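Local coordinates for biogenic amine-binding protein (Rhodnius prolixus, PDB 4GE1) that binds biogenic amines such as serotonin, norepinephrine and tryptamine within a lipocalin barrel, probably sequestering them in the saliva of a blood-feeding insect, at residues I26-L31 against L162-L167. Numbering follows the deposited sequence.
Sequences ITHYKL and LKLSGL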
ATOM      1  N   ILE A  26       7.257  -0.923   0.599  1.00 32.38           N
ATOM      2  CA  ILE A  26       6.732  -2.209   0.153  1.00 38.50           C
ATOM      3  C   ILE A  26       7.896  -3.122  -0.203  1.00 35.47           C
ATOM      4  O   ILE A  26       8.582  -2.914  -1.204  1.00 30.86           O
ATOM      5  CB  ILE A  26       5.770  -2.049  -1.029  1.00 30.09           C
ATOM      6  CG1 ILE A  26       4.683  -1.030  -0.663  1.00 31.71           C
ATOM      7  CG2 ILE A  26       5.142  -3.393  -1.387  1.00 29.31           C
ATOM      8  CD1 ILE A  26       3.486  -1.049  -1.570  1.00 32.64           C
ATOM      9  N   THR A  27       8.131  -4.119   0.641  1.00 30.49           N
ATOM     10  CA  THR A  27       9.321  -4.949   0.518  1.00 38.72           C
ATOM     11  C   THR A  27       9.102  -6.217  -0.312  1.00 37.50           C
ATOM     12  O   THR A  27       9.998  -6.658  -1.027  1.00 40.43           O
ATOM     13  CB  THR A  27       9.863  -5.331   1.907  1.00 42.59           C
ATOM     14  OG1 THR A  27       8.819  -5.939   2.679  1.00 40.15           O
ATOM     15  CG2 THR A  27      10.366  -4.089   2.628  1.00 39.67           C
ATOM     16  N   HIS A  28       7.916  -6.802  -0.199  1.00 34.02           N
ATOM     17  CA  HIS A  28       7.590  -8.053  -0.879  1.00 33.93           C
ATOM     18  C   HIS A  28       6.142  -7.986  -1.319  1.00 43.25           C
ATOM     19  O   HIS A  28       5.315  -7.361  -0.649  1.00 33.76           O
ATOM     20  CB  HIS A  28       7.725  -9.244   0.069  1.00 37.61           C
ATOM     21  CG  HIS A  28       9.086  -9.403   0.671  1.00 43.11           C
ATOM     22  ND1 HIS A  28       9.579  -8.550   1.632  1.00 45.50           N
ATOM     23  CD2 HIS A  28      10.048 -10.331   0.460  1.00 47.71           C
ATOM     24  CE1 HIS A  28      10.791  -8.940   1.984  1.00 47.10           C
ATOM     25  NE2 HIS A  28      11.100 -10.017   1.285  1.00 48.11           N
ATOM     26  N   TYR A  29       5.817  -8.647  -2.425  1.00 48.74           N
ATOM     27  CA  TYR A  29       4.434  -8.649  -2.878  1.00 40.17           C
ATOM     28  C   TYR A  29       4.115  -9.596  -4.023  1.00 42.60           C
ATOM     29  O   TYR A  29       4.958  -9.883  -4.876  1.00 43.50           O
ATOM     30  CB  TYR A  29       3.994  -7.232  -3.252  1.00 27.91           C
ATOM     31  CG  TYR A  29       4.699  -6.631  -4.444  1.00 30.34           C
ATOM     32  CD1 TYR A  29       4.248  -6.862  -5.737  1.00 28.14           C
ATOM     33  CD2 TYR A  29       5.797  -5.792  -4.273  1.00 27.08           C
ATOM     34  CE1 TYR A  29       4.881  -6.278  -6.830  1.00 32.95           C
ATOM     35  CE2 TYR A  29       6.430  -5.203  -5.354  1.00 29.07           C
ATOM     36  CZ  TYR A  29       5.975  -5.445  -6.631  1.00 40.90           C
ATOM     37  OH  TYR A  29       6.632  -4.853  -7.699  1.00 36.81           O
ATOM     38  N   LYS A  30       2.877 -10.072  -4.024  1.00 39.69           N
ATOM     39  CA  LYS A  30       2.338 -10.822  -5.144  1.00 35.54           C
ATOM     40  C   LYS A  30       1.243  -9.997  -5.788  1.00 39.57           C
ATOM     41  O   LYS A  30       0.268  -9.617  -5.136  1.00 43.88           O
ATOM     42  CB  LYS A  30       1.760 -12.157  -4.692  1.00 44.01           C
ATOM     43  CG  LYS A  30       0.995 -12.885  -5.806  1.00 43.12           C
ATOM     44  CD  LYS A  30       0.527 -14.253  -5.356  1.00 37.63           C
ATOM     45  CE  LYS A  30      -0.201 -14.991  -6.473  1.00 39.10           C
ATOM     46  NZ  LYS A  30      -0.997 -16.116  -5.923  1.00 50.11           N
ATOM     47  N   LEU A  31       1.427  -9.705  -7.067  1.00 30.91           N
ATOM     48  CA  LEU A  31       0.439  -8.998  -7.857  1.00 33.46           C
ATOM     49  C   LEU A  31      -0.223  -9.958  -8.853  1.00 34.81           C
ATOM     50  O   LEU A  31       0.425 -10.424  -9.787  1.00 44.84           O
ATOM     51  CB  LEU A  31       1.124  -7.879  -8.622  1.00 34.35           C
ATOM     52  CG  LEU A  31       0.260  -7.168  -9.651  1.00 43.54           C
ATOM     53  CD1 LEU A  31      -0.894  -6.472  -8.954  1.00 39.52           C
ATOM     54  CD2 LEU A  31       1.110  -6.175 -10.431  1.00 46.20           C
ATOM     55  N   LEU A 162      -0.093 -18.047   1.804  1.00 67.16           N
ATOM     56  CA  LEU A 162       1.128 -17.576   1.162  1.00 58.51           C
ATOM     57  C   LEU A 162       2.382 -17.788   2.000  1.00 55.56           C
ATOM     58  O   LEU A 162       2.319 -17.952   3.217  1.00 59.93           O
ATOM     59  CB  LEU A 162       0.998 -16.101   0.769  1.00 60.85           C
ATOM     60  CG  LEU A 162      -0.003 -15.796  -0.345  1.00 59.40           C
ATOM     61  CD1 LEU A 162       0.024 -14.318  -0.726  1.00 50.63           C
ATOM     62  CD2 LEU A 162       0.278 -16.664  -1.555  1.00 56.26           C
ATOM     63  N   LYS A 163       3.523 -17.799   1.322  1.00 55.43           N
ATOM     64  CA  LYS A 163       4.817 -17.859   1.984  1.00 63.39           C
ATOM     65  C   LYS A 163       5.703 -16.762   1.416  1.00 63.24           C
ATOM     66  O   LYS A 163       5.640 -16.462   0.222  1.00 63.01           O
ATOM     67  CB  LYS A 163       5.462 -19.229   1.778  1.00 73.31           C
ATOM     68  CG  LYS A 163       4.722 -20.358   2.487  1.00 78.51           C
ATOM     69  CD  LYS A 163       5.377 -21.713   2.267  1.00 78.73           C
ATOM     70  CE  LYS A 163       4.991 -22.322   0.926  1.00 77.80           C
ATOM     71  NZ  LYS A 163       5.332 -23.781   0.879  1.00 71.31           N
ATOM     72  N   LEU A 164       6.518 -16.159   2.273  1.00 56.92           N
ATOM     73  CA  LEU A 164       7.383 -15.063   1.855  1.00 54.62           C
ATOM     74  C   LEU A 164       8.091 -15.375   0.536  1.00 51.39           C
ATOM     75  O   LEU A 164       8.045 -14.577  -0.405  1.00 46.54           O
ATOM     76  CB  LEU A 164       8.410 -14.749   2.939  1.00 55.44           C
ATOM     77  CG  LEU A 164       9.207 -13.467   2.704  1.00 54.38           C
ATOM     78  CD1 LEU A 164       8.295 -12.244   2.790  1.00 53.17           C
ATOM     79  CD2 LEU A 164      10.338 -13.368   3.710  1.00 60.67           C
ATOM     80  N   SER A 165       8.733 -16.543   0.471  1.00 52.68           N
ATOM     81  CA  SER A 165       9.449 -16.968  -0.729  1.00 51.81           C
ATOM     82  C   SER A 165       8.496 -17.121  -1.916  1.00 62.23           C
ATOM     83  O   SER A 165       8.932 -17.289  -3.055  1.00 74.03           O
ATOM     84  CB  SER A 165      10.242 -18.258  -0.478  1.00 60.67           C
ATOM     85  OG  SER A 165       9.394 -19.355  -0.167  1.00 59.07           O
ATOM     86  N   GLY A 166       7.197 -17.042  -1.642  1.00 61.45           N
ATOM     87  CA  GLY A 166       6.184 -17.043  -2.685  1.00 64.06           C
ATOM     88  C   GLY A 166       5.861 -15.667  -3.266  1.00 65.57           C
ATOM     89  O   GLY A 166       5.075 -15.557  -4.210  1.00 63.93           O
ATOM     90  N   LEU A 167       6.454 -14.613  -2.711  1.00 52.16           N
ATOM     91  CA  LEU A 167       6.244 -13.275  -3.258  1.00 47.62           C
ATOM     92  C   LEU A 167       7.476 -12.808  -4.013  1.00 44.85           C
ATOM     93  O   LEU A 167       8.577 -13.330  -3.817  1.00 50.83           O
ATOM     94  CB  LEU A 167       5.912 -12.266  -2.149  1.00 47.55           C
ATOM     95  CG  LEU A 167       4.938 -12.695  -1.051  1.00 49.28           C
ATOM     96  CD1 LEU A 167       4.635 -11.526  -0.148  1.00 38.26           C
ATOM     97  CD2 LEU A 167       3.661 -13.250  -1.642  1.00 53.42           C
TER
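His28 and Leu164 meet methyl to ring: CD1 of Leu164 sits over one face of the imidazole, 3.7 Å from the ring centroid and 20° off its normal, a CH-pi contact. The methyl is displaced toward the rim, with CD2 of His28 its closest atom at 3.5 Å. In Leu164, chi1 (-170°) sets CG anti to the backbone N, and chi2 (66°) then places CD1 over the ring. The imidazole is steadied from its edge by a 2.9 Å hydrogen bond between ND1 and OG1 of Thr27, which lies in the ring plane; histidine thus offers leucine a flat face while keeping a polar edge. The pair forms a classic beta bulge opposite Val138 of strand 130-140.

The two methyls of Leu167 spread along one side of the strand, CD1 on CB of His28 at 3.8 Å and CD2 on CB of Lys30 at the same distance, while its CB lies 3.6 Å from N of Tyr29. Lysine suits the margin: its first methylene covers leucine, and the extended chain carries NZ to a weak hydrogen bond with OH of Tyr134. Tyr29 points its CB the other way, and its hydroxyl hydrogen-bonds to the backbone O of Asp40 and N of Asn42.

Leu157 of helix 150-159 touches Leu164 and Leu167; the seam joins the strand to the loop between that helix and strand 168-169. Cohesion between the two segments therefore rests on dispersion and the CH-pi approach.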